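Side-chain contacts in UDP-N-acetylmuramate--L-alanine ligase (Thermotoga maritima, PDB 1J6U), which catalyses the ATP-dependent joining of L-alanine to UDP-N-acetylmuramate, a cytoplasmic step of peptidoglycan biosynthesis: residues K125-T128 with T129-A133; R307-H310 with R311-S314; L283-I286 with A287-S291; L271-G275 with F276-L280; E174-F177 with S178-P182. All blocks are in the same frame, centred on the assembly; numbering follows the deposited sequence.

Contact 1 of 5, residues K125-T128 with T129-A133; sequences KTTT and TAMVA
Thr129 grips the carbonyl of Lys125 twice, once through its backbone and once through its hydroxyl. The amide Thr129 N lies 2.9 Å from Lys125 O, the normal i to i+4 bond of an alpha helix, while Thr129 OG1 donates to the same Lys125 O over 2.6 Å. The two donors come from opposite faces of the carbonyl plane. With OG1 beside the backbone N (chi1 -54°), the hydroxyl of this buried residue faces the preceding turn and finds its acceptor there. Thr128 OG1 likewise bonds to a carbonyl four residues back, that of Gly124, and the carbonyl of Thr128 itself receives Val132 N at 2.9 Å with a nearly linear N-H...O angle of 167°. CG2 of Val132 rests 3.3 Å from Thr128 O. Met131, present as selenomethionine, runs alongside Thr127, its methyl CE 4.1 Å from Thr127 CG2. Lys125, Thr126 and Thr127 belong to the predicted ATP site, and the helix that starts here follows strand 116-120 and a glycine-rich turn, as in a P-loop. Thr129 and Val132 pack on strands 116-120 and 166-170 of the central sheet, whereas Thr127, Thr128 and Met131 turn to helix 276-291, leaving helix 125-138 sandwiched between sheet and helix.

Contact 2 of 5, residues R307-H310 with R311-S314; sequences RGVH and RRFS
A type II beta turn from Val309 to Arg312 bends the link between helix 296-305 and strand 314-319, and the bond that closes it runs from Arg312 N to Val309 O over 3.0 Å. The side chains at the two ends of the turn lie side by side and point the same way: Arg312 CG packs 3.5 Å from Val309 CB, and Arg312 NE passes 3.9 Å from Val309 CG1. Bent at chi2 (-83°), the arginine presents the edge of its guanidinium to His310 O, which lies near the plane of the group at 3.6 Å from Arg312 NE. Just beyond the turn, Phe313 and Ser314 both face Asp328 in a G1 beta bulge, where the chain enters the antiparallel pairing with strand 324-329. Ser314 OG reaches back from there and accepts the amide of Arg311, with Arg311 N at 2.7 Å and an N-H...O angle of 158°; the same OG touches His310 CA at 3.6 Å. An alanine at Ser314 is likely to leave the Arg311 amide without this acceptor and the corner of the turn less firmly tied to the strand. The imidazole of His310 is held from outside, NE2 bonding to Asp152, while Arg312 and Val309 lie against helix 125-138, with Arg312 packing on Thr126 of the predicted ATP site.

Contact 3 of 5, residues L283-I286 with A287-S291; sequences LAVI and ALFDS
Residues 283-286 and 287-291 are consecutive turns of one alpha helix, joined by four i to i+4 backbone bonds: Ala287 N to Leu283 O, Leu288 N to Ala284 O, Phe289 N to Val285 O and Asp290 N to Ile286 O. The third is 3.1 Å long from Phe289 N to Val285 O and close to straight, at 170°. Val285 and Phe289, one turn apart, carry the main side-chain contact. They lie alongside each other and point the same way, Val285 CG1 meeting Phe289 CD1 at 3.7 Å and CE1 at 4.0 Å. The ring also brings its edge to the backbone of the turn before it, with Phe289 CD1 3.4 Å from Val285 O and that oxygen near the ring plane. Phe289 CG stands beside its own backbone N (chi1 -77°), which sends the ring outward beside the valine, its CD1 edge facing Val285. On other sides of the helix the contacts are made by the first side-chain carbons: Ala287 CB sits 3.4 Å from Leu283 O, and Asp290 CB 3.0 Å from Ile286 O. The carboxylate of Asp290 finds its partners elsewhere, in a salt bridge to Lys261 and hydrogen bonds with the hydroxyls of Tyr243 and Tyr266. Several neighbours surround helix 276-291. Val285 and Phe289 pack on helix 125-138, Val285 and Ile286 on helix 296-305, Ala287 and Leu288 on strand 218-222, and Leu283 and Ala284 on strand 234-236.

Contact 4 of 5, residues L271-G275 with F276-L280; sequences LKVPG and FHNVL
Asn278 reaches back from the first turn of helix 276-291 to the loop that leads into it, its ND2 donating to Pro274 O at 2.6 Å, although the model crowds this nitrogen and the amide position is uncertain. Its CB points toward the loop, which brings the carboxamide to Pro274 O, and lies 3.5 Å from Gly275 O. Leu271, with CG beside its backbone N (chi1 -60°) and the chain extended beyond it (chi2 170°), reaches the helix with one methyl: CD1 lies 3.6 Å from Asn278 O and 4.1 Å from Val279 CG2. Val279 CG2 in turn stands 3.8 Å from Gly275 O. That carbonyl accepts weak bonds from Asn278 N at 3.1 Å and Val279 N, and a further hydrogen bond from Gln255. Gly275 itself has a positive phi of 95°, where a CB would collide with the oxygen of Pro274. The polar link between loop and helix start thus consists of two weak bonds and one amide bond of uncertain geometry, and the better-defined part of the junction is the apolar contact of Leu271 with Val279.

Contact 5 of 5, residues E174-F177 with S178-P182; sequences EEFF and SEFSP
Residues 175-179 form a short 3-10 segment, in which i to i+3 bonds run from Ser178 N to Glu175 O, Glu179 N to Phe176 O and Phe180 N to Phe177 O, each 3.0 Å. Ser178 adds a side-chain bond, OG giving its proton to Glu175 O at 2.7 Å, so that one carbonyl is held twice. Phe176 carries the apolar side. Its CG is anti to the backbone N (chi1 -169°), and the ring spreads under Glu179, whose CB makes a CH-pi contact 3.8 Å from the ring centroid, only 15° off the normal; Glu179 CG comes within 3.3 Å of Phe176 CD1. The segment belongs to the connection between parallel strands 166-170 and 184-187 of the central sheet, and its aromatic rings lean on helices 101-112 and 202-214. Phe180 crosses Phe176 at about a right angle, its CE1 4.1 Å from Phe176 CD2, and turns a ring edge to Phe177 O, 3.2 Å from Phe180 CD1. A serine in place of Phe176 takes away the ring beneath Glu179, and the aliphatic stem of the glutamate would probably be freer to move. The carboxylates point elsewhere, Glu179 to Lys211 and Glu175 to Arg204 in salt bridges, while the Phe177 ring meets Phe209 edge to face.

How the contacts relate
Along the chain the five contacts come in series, none nesting within or crossing another. Contact 1 opens helix 125-138 after strand 116-120; contact 5 tightens the connection between strands 166-170 and 184-187, its centre about 18 Å from that of contact 1. Contact 4 rounds the turn into helix 276-291, contact 3 continues on that same helix, and contact 2 turns the chain from helix 296-305 into strand 314-319. Contact 1 touches three others: Ala130 meets Val309 of contact 2, Met131 meets Val285 of contact 3, and Thr127 meets Asn278 of contact 4. Phe313 against Pro274 joins contacts 2 and 4, so the loop entering the C-terminal sheet packs on the middle-domain loop before helix 276-291.

Contact 1 of 5, residues K125-T128 with T129-A133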
loop_
_atom_site.group_PDB
_atom_site.type_symbol
_atom_site.label_atom_id
_atom_site.label_comp_id
_atom_site.label_asym_id
_atom_site.label_seq_id
_atom_site.Cartn_x
_atom_site.Cartn_y
_atom_site.Cartn_z
ATOM N N LYS A 125 -3.733 -2.185 4.966
ATOM C CA LYS A 125 -3.441 -3.460 4.373
ATOM C C LYS A 125 -2.025 -3.674 3.866
ATOM O O LYS A 125 -1.380 -4.671 4.195
ATOM C CB LYS A 125 -4.500 -3.672 3.284
ATOM C CG LYS A 125 -4.331 -4.814 2.367
ATOM C CD LYS A 125 -5.496 -4.809 1.398
ATOM C CE LYS A 125 -5.572 -3.468 0.701
ATOM N NZ LYS A 125 -6.901 -3.198 0.089
ATOM N N THR A 126 -1.519 -2.730 3.088
ATOM C CA THR A 126 -0.190 -2.902 2.503
ATOM C C THR A 126 0.917 -2.790 3.524
ATOM O O THR A 126 1.881 -3.568 3.484
ATOM C CB THR A 126 0.048 -1.888 1.306
ATOM O OG1 THR A 126 -1.048 -1.976 0.397
ATOM C CG2 THR A 126 1.294 -2.223 0.531
ATOM N N THR A 127 0.810 -1.816 4.428
ATOM C CA THR A 127 1.834 -1.655 5.460
ATOM C C THR A 127 1.822 -2.883 6.389
ATOM O O THR A 127 2.894 -3.428 6.734
ATOM C CB THR A 127 1.618 -0.363 6.300
ATOM O OG1 THR A 127 2.051 0.764 5.544
ATOM C CG2 THR A 127 2.444 -0.406 7.602
ATOM N N THR A 128 0.613 -3.305 6.776
ATOM C CA THR A 128 0.452 -4.465 7.656
ATOM C C THR A 128 1.071 -5.682 6.998
ATOM O O THR A 128 1.835 -6.432 7.625
ATOM C CB THR A 128 -1.013 -4.703 7.971
ATOM O OG1 THR A 128 -1.493 -3.594 8.748
ATOM C CG2 THR A 128 -1.193 -6.020 8.771
ATOM N N THR A 129 0.782 -5.857 5.714
ATOM C CA THR A 129 1.381 -6.960 4.976
ATOM C C THR A 129 2.899 -6.861 4.951
ATOM O O THR A 129 3.600 -7.863 5.069
ATOM C CB THR A 129 0.934 -6.973 3.519
ATOM O OG1 THR A 129 -0.491 -6.963 3.451
ATOM C CG2 THR A 129 1.469 -8.197 2.830
ATOM N N ALA A 130 3.408 -5.647 4.791
ATOM C CA ALA A 130 4.851 -5.458 4.713
ATOM C C ALA A 130 5.457 -5.801 6.078
ATOM O O ALA A 130 6.545 -6.421 6.174
ATOM C CB ALA A 130 5.181 -4.004 4.266
HETATM N N MSE A 131 4.742 -5.418 7.134
HETATM C CA MSE A 131 5.190 -5.726 8.488
HETATM C C MSE A 131 5.274 -7.259 8.689
HETATM O O MSE A 131 6.300 -7.757 9.151
HETATM C CB MSE A 131 4.257 -5.096 9.500
HETATM C CG MSE A 131 4.449 -3.653 9.641
HETATM SE SE MSE A 131 3.168 -2.908 10.839
HETATM C CE MSE A 131 4.106 -1.268 11.273
ATOM N N VAL A 132 4.208 -7.984 8.319
ATOM C CA VAL A 132 4.159 -9.427 8.435
ATOM C C VAL A 132 5.331 -10.024 7.688
ATOM O O VAL A 132 6.081 -10.828 8.248
ATOM C CB VAL A 132 2.833 -10.002 7.858
ATOM C CG1 VAL A 132 2.848 -11.561 7.878
ATOM C CG2 VAL A 132 1.681 -9.506 8.677
ATOM N N ALA A 133 5.481 -9.630 6.428
ATOM C CA ALA A 133 6.582 -10.109 5.617
ATOM C C ALA A 133 7.925 -9.779 6.275
ATOM O O ALA A 133 8.836 -10.609 6.316
ATOM C CB ALA A 133 6.534 -9.461 4.205
#

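Contact 2 of 5, residues R307-H310 with R311-S314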
loop_
_atom_site.group_PDB
_atom_site.type_symbol
_atom_site.label_atom_id
_atom_site.label_comp_id
_atom_site.label_asym_id
_atom_site.label_seq_id
_atom_site.Cartn_x
_atom_site.Cartn_y
_atom_site.Cartn_z
ATOM N N ARG A 307 11.117 -0.534 7.929
ATOM C CA ARG A 307 11.346 0.749 7.288
ATOM C C ARG A 307 10.203 1.389 6.524
ATOM O O ARG A 307 10.299 2.538 6.099
ATOM C CB ARG A 307 12.650 0.704 6.479
ATOM C CG ARG A 307 13.862 0.685 7.443
ATOM C CD ARG A 307 15.241 0.619 6.788
ATOM N N GLY A 308 9.095 0.676 6.420
ATOM C CA GLY A 308 7.923 1.246 5.777
ATOM C C GLY A 308 7.820 0.895 4.317
ATOM O O GLY A 308 8.727 0.288 3.719
ATOM N N VAL A 309 6.704 1.287 3.739
ATOM C CA VAL A 309 6.439 1.022 2.334
ATOM C C VAL A 309 6.468 2.331 1.610
ATOM O O VAL A 309 5.939 3.311 2.141
ATOM C CB VAL A 309 5.048 0.480 2.150
ATOM C CG1 VAL A 309 4.736 0.282 0.620
ATOM C CG2 VAL A 309 4.921 -0.780 2.942
ATOM N N HIS A 310 7.051 2.360 0.403
ATOM C CA HIS A 310 7.070 3.622 -0.369
ATOM C C HIS A 310 5.687 4.204 -0.549
ATOM O O HIS A 310 4.696 3.493 -0.776
ATOM C CB HIS A 310 7.786 3.451 -1.716
ATOM C CG HIS A 310 9.252 3.140 -1.556
ATOM N ND1 HIS A 310 10.123 3.009 -2.620
ATOM C CD2 HIS A 310 9.993 2.926 -0.437
ATOM C CE1 HIS A 310 11.332 2.724 -2.164
ATOM N NE2 HIS A 310 11.281 2.668 -0.844
ATOM N N ARG A 311 5.628 5.507 -0.331
ATOM C CA ARG A 311 4.437 6.328 -0.421
ATOM C C ARG A 311 3.552 6.231 0.789
ATOM O O ARG A 311 2.419 6.741 0.781
ATOM C CB ARG A 311 3.615 6.040 -1.676
ATOM C CG ARG A 311 4.365 6.285 -2.997
ATOM C CD ARG A 311 3.540 7.240 -3.816
ATOM N NE ARG A 311 3.358 6.745 -5.158
ATOM C CZ ARG A 311 2.473 7.228 -6.016
ATOM N NH1 ARG A 311 1.663 8.248 -5.698
ATOM N NH2 ARG A 311 2.379 6.653 -7.199
ATOM N N ARG A 312 4.013 5.550 1.825
ATOM C CA ARG A 312 3.207 5.570 3.068
ATOM C C ARG A 312 4.160 6.355 3.977
ATOM O O ARG A 312 5.042 5.788 4.609
ATOM C CB ARG A 312 2.927 4.167 3.613
ATOM C CG ARG A 312 2.785 3.132 2.553
ATOM C CD ARG A 312 1.401 3.081 1.948
ATOM N NE ARG A 312 1.549 2.539 0.604
ATOM C CZ ARG A 312 0.606 1.882 -0.048
ATOM N NH1 ARG A 312 -0.576 1.682 0.519
ATOM N NH2 ARG A 312 0.862 1.414 -1.258
ATOM N N PHE A 313 4.000 7.678 3.944
ATOM C CA PHE A 313 4.842 8.625 4.643
ATOM C C PHE A 313 6.314 8.222 4.499
ATOM O O PHE A 313 7.029 8.143 5.508
ATOM C CB PHE A 313 4.477 8.704 6.126
ATOM C CG PHE A 313 4.919 10.007 6.809
ATOM C CD1 PHE A 313 4.031 11.078 6.960
ATOM C CD2 PHE A 313 6.210 10.149 7.329
ATOM C CE1 PHE A 313 4.424 12.265 7.618
ATOM C CE2 PHE A 313 6.600 11.334 7.989
ATOM C CZ PHE A 313 5.699 12.382 8.127
ATOM N N SER A 314 6.768 7.956 3.265
ATOM C CA SER A 314 8.172 7.594 3.049
ATOM C C SER A 314 9.065 8.819 2.810
ATOM O O SER A 314 8.682 9.767 2.108
ATOM C CB SER A 314 8.322 6.602 1.888
ATOM O OG SER A 314 7.541 6.956 0.796
#

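Contact 3 of 5, residues L283-I286 with A287-S291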
loop_
_atom_site.group_PDB
_atom_site.type_symbol
_atom_site.label_atom_id
_atom_site.label_comp_id
_atom_site.label_asym_id
_atom_site.label_seq_id
_atom_site.Cartn_x
_atom_site.Cartn_y
_atom_site.Cartn_z
ATOM N N LEU A 283 0.039 -3.410 15.971
ATOM C CA LEU A 283 -0.780 -4.120 16.941
ATOM C C LEU A 283 -1.382 -5.373 16.262
ATOM O O LEU A 283 -1.294 -6.471 16.801
ATOM C CB LEU A 283 -1.934 -3.247 17.426
ATOM C CG LEU A 283 -2.027 -2.834 18.907
ATOM C CD1 LEU A 283 -3.477 -2.828 19.323
ATOM C CD2 LEU A 283 -1.258 -3.779 19.807
ATOM N N ALA A 284 -1.984 -5.225 15.083
ATOM C CA ALA A 284 -2.544 -6.391 14.404
ATOM C C ALA A 284 -1.455 -7.431 14.140
ATOM O O ALA A 284 -1.705 -8.645 14.187
ATOM C CB ALA A 284 -3.206 -5.987 13.084
ATOM N N VAL A 285 -0.243 -6.966 13.864
ATOM C CA VAL A 285 0.836 -7.894 13.616
ATOM C C VAL A 285 1.197 -8.670 14.894
ATOM O O VAL A 285 1.358 -9.886 14.894
ATOM C CB VAL A 285 2.087 -7.156 13.051
ATOM C CG1 VAL A 285 3.311 -8.120 13.041
ATOM C CG2 VAL A 285 1.798 -6.691 11.576
ATOM N N ILE A 286 1.378 -7.930 15.969
ATOM C CA ILE A 286 1.673 -8.489 17.256
ATOM C C ILE A 286 0.578 -9.517 17.610
ATOM O O ILE A 286 0.865 -10.611 18.066
ATOM C CB ILE A 286 1.680 -7.362 18.283
ATOM C CG1 ILE A 286 3.034 -6.689 18.267
ATOM C CG2 ILE A 286 1.368 -7.884 19.697
ATOM C CD1 ILE A 286 2.981 -5.325 18.957
ATOM N N ALA A 287 -0.674 -9.148 17.385
ATOM C CA ALA A 287 -1.770 -10.013 17.701
ATOM C C ALA A 287 -1.674 -11.311 16.953
ATOM O O ALA A 287 -1.923 -12.372 17.526
ATOM C CB ALA A 287 -3.117 -9.325 17.421
ATOM N N LEU A 288 -1.312 -11.250 15.681
ATOM C CA LEU A 288 -1.226 -12.472 14.912
ATOM C C LEU A 288 -0.127 -13.399 15.446
ATOM O O LEU A 288 -0.385 -14.541 15.792
ATOM C CB LEU A 288 -0.941 -12.168 13.441
ATOM C CG LEU A 288 -0.650 -13.396 12.574
ATOM C CD1 LEU A 288 -1.932 -14.189 12.441
ATOM C CD2 LEU A 288 -0.149 -13.007 11.220
ATOM N N PHE A 289 1.097 -12.897 15.486
ATOM C CA PHE A 289 2.240 -13.661 15.935
ATOM C C PHE A 289 2.205 -14.167 17.376
ATOM O O PHE A 289 2.677 -15.282 17.667
ATOM C CB PHE A 289 3.507 -12.859 15.674
ATOM C CG PHE A 289 3.920 -12.895 14.246
ATOM C CD1 PHE A 289 3.648 -11.826 13.385
ATOM C CD2 PHE A 289 4.493 -14.034 13.737
ATOM C CE1 PHE A 289 3.947 -11.913 12.037
ATOM C CE2 PHE A 289 4.803 -14.133 12.380
ATOM C CZ PHE A 289 4.530 -13.071 11.523
ATOM N N ASP A 290 1.659 -13.346 18.264
ATOM C CA ASP A 290 1.493 -13.710 19.658
ATOM C C ASP A 290 0.479 -14.870 19.642
ATOM O O ASP A 290 0.678 -15.901 20.270
ATOM C CB ASP A 290 0.931 -12.521 20.437
ATOM C CG ASP A 290 1.119 -12.663 21.951
ATOM O OD1 ASP A 290 2.158 -13.183 22.369
ATOM O OD2 ASP A 290 0.253 -12.231 22.727
ATOM N N SER A 291 -0.592 -14.716 18.878
ATOM C CA SER A 291 -1.591 -15.753 18.818
ATOM C C SER A 291 -1.007 -17.068 18.303
ATOM O O SER A 291 -1.512 -18.152 18.624
ATOM C CB SER A 291 -2.755 -15.289 17.952
ATOM O OG SER A 291 -3.633 -14.477 18.723
#

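Contact 4 of 5, residues L271-G275 with F276-L280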
loop_
_atom_site.group_PDB
_atom_site.type_symbol
_atom_site.label_atom_id
_atom_site.label_comp_id
_atom_site.label_asym_id
_atom_site.label_seq_id
_atom_site.Cartn_x
_atom_site.Cartn_y
_atom_site.Cartn_z
ATOM N N LEU A 271 8.306 1.780 17.136
ATOM C CA LEU A 271 8.326 1.817 15.661
ATOM C C LEU A 271 9.160 2.994 15.140
ATOM O O LEU A 271 9.058 4.128 15.655
ATOM C CB LEU A 271 6.913 1.974 15.100
ATOM C CG LEU A 271 5.924 0.868 15.459
ATOM C CD1 LEU A 271 4.520 1.241 15.075
ATOM C CD2 LEU A 271 6.395 -0.410 14.772
ATOM N N LYS A 272 9.984 2.717 14.133
ATOM C CA LYS A 272 10.791 3.744 13.473
ATOM C C LYS A 272 9.747 4.524 12.656
ATOM O O LYS A 272 9.722 5.747 12.643
ATOM C CB LYS A 272 11.791 3.075 12.550
ATOM C CG LYS A 272 13.182 3.610 12.668
ATOM N N VAL A 273 8.847 3.776 12.031
ATOM C CA VAL A 273 7.734 4.300 11.221
ATOM C C VAL A 273 6.736 5.130 12.047
ATOM O O VAL A 273 6.272 4.697 13.093
ATOM C CB VAL A 273 7.091 3.084 10.550
ATOM C CG1 VAL A 273 5.637 3.148 10.595
ATOM C CG2 VAL A 273 7.679 2.912 9.131
ATOM N N PRO A 274 6.349 6.320 11.567
ATOM C CA PRO A 274 5.413 7.096 12.397
ATOM C C PRO A 274 3.946 6.940 12.068
ATOM O O PRO A 274 3.584 6.200 11.180
ATOM C CB PRO A 274 5.876 8.537 12.169
ATOM C CG PRO A 274 6.147 8.522 10.688
ATOM C CD PRO A 274 6.894 7.152 10.477
ATOM N N GLY A 275 3.120 7.680 12.795
ATOM C CA GLY A 275 1.691 7.645 12.605
ATOM C C GLY A 275 0.973 6.679 13.543
ATOM O O GLY A 275 1.380 5.523 13.782
ATOM N N PHE A 276 -0.113 7.180 14.095
ATOM C CA PHE A 276 -0.951 6.410 14.974
ATOM C C PHE A 276 -1.417 5.122 14.282
ATOM O O PHE A 276 -1.370 4.027 14.849
ATOM C CB PHE A 276 -2.172 7.229 15.341
ATOM C CG PHE A 276 -3.047 6.552 16.310
ATOM C CD1 PHE A 276 -2.680 6.476 17.651
ATOM C CD2 PHE A 276 -4.212 5.920 15.885
ATOM C CE1 PHE A 276 -3.455 5.778 18.555
ATOM C CE2 PHE A 276 -4.996 5.214 16.786
ATOM C CZ PHE A 276 -4.617 5.143 18.122
ATOM N N HIS A 277 -1.853 5.250 13.041
ATOM C CA HIS A 277 -2.334 4.085 12.335
ATOM C C HIS A 277 -1.294 3.012 12.144
ATOM O O HIS A 277 -1.624 1.825 12.070
ATOM C CB HIS A 277 -3.014 4.497 11.017
ATOM C CG HIS A 277 -4.275 5.289 11.240
ATOM N ND1 HIS A 277 -5.270 5.402 10.298
ATOM C CD2 HIS A 277 -4.717 5.966 12.331
ATOM C CE1 HIS A 277 -6.273 6.104 10.798
ATOM N NE2 HIS A 277 -5.963 6.458 12.031
ATOM N N ASN A 278 -0.029 3.391 12.092
ATOM C CA ASN A 278 0.971 2.357 11.974
ATOM C C ASN A 278 1.066 1.547 13.289
ATOM O O ASN A 278 1.489 0.387 13.276
ATOM C CB ASN A 278 2.324 2.956 11.610
ATOM C CG ASN A 278 2.495 3.100 10.122
ATOM O OD1 ASN A 278 2.034 2.274 9.345
ATOM N ND2 ASN A 278 3.175 4.151 9.716
ATOM N N VAL A 279 0.689 2.166 14.411
ATOM C CA VAL A 279 0.695 1.473 15.686
ATOM C C VAL A 279 -0.406 0.413 15.606
ATOM O O VAL A 279 -0.194 -0.725 15.964
ATOM C CB VAL A 279 0.417 2.436 16.838
ATOM C CG1 VAL A 279 0.263 1.656 18.112
ATOM C CG2 VAL A 279 1.597 3.408 16.991
ATOM N N LEU A 280 -1.577 0.792 15.110
ATOM C CA LEU A 280 -2.664 -0.151 14.947
ATOM C C LEU A 280 -2.257 -1.288 14.009
ATOM O O LEU A 280 -2.564 -2.434 14.269
ATOM C CB LEU A 280 -3.917 0.576 14.442
ATOM C CG LEU A 280 -4.989 0.909 15.494
ATOM C CD1 LEU A 280 -4.405 1.105 16.874
ATOM C CD2 LEU A 280 -5.715 2.147 15.055
#

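Contact 5 of 5, residues E174-F177 with S178-P182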
loop_
_atom_site.group_PDB
_atom_site.type_symbol
_atom_site.label_atom_id
_atom_site.label_comp_id
_atom_site.label_asym_id
_atom_site.label_seq_id
_atom_site.Cartn_x
_atom_site.Cartn_y
_atom_site.Cartn_z
ATOM N N GLU A 174 -12.470 -6.763 -4.735
ATOM C CA GLU A 174 -13.027 -7.809 -5.555
ATOM C C GLU A 174 -13.637 -8.842 -4.632
ATOM O O GLU A 174 -12.938 -9.439 -3.819
ATOM C CB GLU A 174 -11.939 -8.440 -6.426
ATOM C CG GLU A 174 -10.747 -7.498 -6.673
ATOM C CD GLU A 174 -9.827 -7.948 -7.822
ATOM O OE1 GLU A 174 -8.607 -7.621 -7.773
ATOM O OE2 GLU A 174 -10.328 -8.609 -8.773
ATOM N N GLU A 175 -14.946 -9.035 -4.761
ATOM C CA GLU A 175 -15.700 -10.015 -3.972
ATOM C C GLU A 175 -15.006 -11.393 -3.908
ATOM O O GLU A 175 -15.069 -12.098 -2.888
ATOM C CB GLU A 175 -17.096 -10.169 -4.582
ATOM C CG GLU A 175 -18.105 -10.957 -3.757
ATOM C CD GLU A 175 -19.463 -11.026 -4.446
ATOM O OE1 GLU A 175 -20.495 -10.728 -3.791
ATOM O OE2 GLU A 175 -19.487 -11.377 -5.651
ATOM N N PHE A 176 -14.341 -11.760 -4.998
ATOM C CA PHE A 176 -13.632 -13.043 -5.094
ATOM C C PHE A 176 -12.568 -13.226 -4.016
ATOM O O PHE A 176 -12.018 -14.310 -3.893
ATOM C CB PHE A 176 -12.944 -13.165 -6.455
ATOM C CG PHE A 176 -12.405 -14.546 -6.755
ATOM C CD1 PHE A 176 -13.266 -15.592 -7.070
ATOM C CD2 PHE A 176 -11.030 -14.793 -6.748
ATOM C CE1 PHE A 176 -12.765 -16.871 -7.377
ATOM C CE2 PHE A 176 -10.510 -16.059 -7.053
ATOM C CZ PHE A 176 -11.383 -17.109 -7.369
ATOM N N PHE A 177 -12.257 -12.180 -3.247
ATOM C CA PHE A 177 -11.220 -12.346 -2.231
ATOM C C PHE A 177 -11.718 -13.353 -1.231
ATOM O O PHE A 177 -10.932 -14.111 -0.663
ATOM C CB PHE A 177 -10.860 -11.012 -1.558
ATOM C CG PHE A 177 -11.742 -10.627 -0.408
ATOM C CD1 PHE A 177 -11.354 -10.917 0.913
ATOM C CD2 PHE A 177 -12.923 -9.930 -0.624
ATOM C CE1 PHE A 177 -12.130 -10.513 2.005
ATOM C CE2 PHE A 177 -13.711 -9.519 0.456
ATOM C CZ PHE A 177 -13.319 -9.808 1.780
ATOM N N SER A 178 -13.037 -13.373 -1.067
ATOM C CA SER A 178 -13.738 -14.288 -0.155
ATOM C C SER A 178 -13.558 -15.775 -0.515
ATOM O O SER A 178 -13.947 -16.646 0.251
ATOM C CB SER A 178 -15.225 -13.983 -0.173
ATOM O OG SER A 178 -15.705 -14.335 -1.451
ATOM N N GLU A 179 -12.978 -16.041 -1.680
ATOM C CA GLU A 179 -12.735 -17.385 -2.162
ATOM C C GLU A 179 -11.385 -17.909 -1.700
ATOM O O GLU A 179 -11.041 -19.068 -1.930
ATOM C CB GLU A 179 -12.783 -17.413 -3.697
ATOM C CG GLU A 179 -14.150 -17.127 -4.272
ATOM C CD GLU A 179 -15.194 -18.096 -3.750
ATOM O OE1 GLU A 179 -16.134 -17.650 -3.045
ATOM O OE2 GLU A 179 -15.064 -19.308 -4.043
ATOM N N PHE A 180 -10.604 -17.047 -1.073
ATOM C CA PHE A 180 -9.309 -17.464 -0.561
ATOM C C PHE A 180 -9.535 -18.118 0.799
ATOM O O PHE A 180 -10.540 -17.873 1.471
ATOM C CB PHE A 180 -8.365 -16.247 -0.388
ATOM C CG PHE A 180 -7.795 -15.750 -1.668
ATOM C CD1 PHE A 180 -8.607 -15.134 -2.619
ATOM C CD2 PHE A 180 -6.459 -15.973 -1.976
ATOM C CE1 PHE A 180 -8.076 -14.762 -3.868
ATOM C CE2 PHE A 180 -5.929 -15.598 -3.221
ATOM C CZ PHE A 180 -6.735 -14.999 -4.160
ATOM N N SER A 181 -8.608 -18.956 1.214
ATOM C CA SER A 181 -8.749 -19.547 2.526
ATOM C C SER A 181 -7.353 -19.722 3.123
ATOM O O SER A 181 -6.808 -20.835 3.194
ATOM C CB SER A 181 -9.497 -20.874 2.430
ATOM O OG SER A 181 -8.951 -21.620 1.381
ATOM N N PRO A 182 -6.749 -18.601 3.544
ATOM C CA PRO A 182 -5.409 -18.604 4.140
ATOM C C PRO A 182 -5.467 -19.249 5.523
ATOM O O PRO A 182 -6.556 -19.472 6.075
ATOM C CB PRO A 182 -5.090 -17.124 4.243
ATOM C CG PRO A 182 -6.495 -16.534 4.596
ATOM C CD PRO A 182 -7.363 -17.255 3.602
#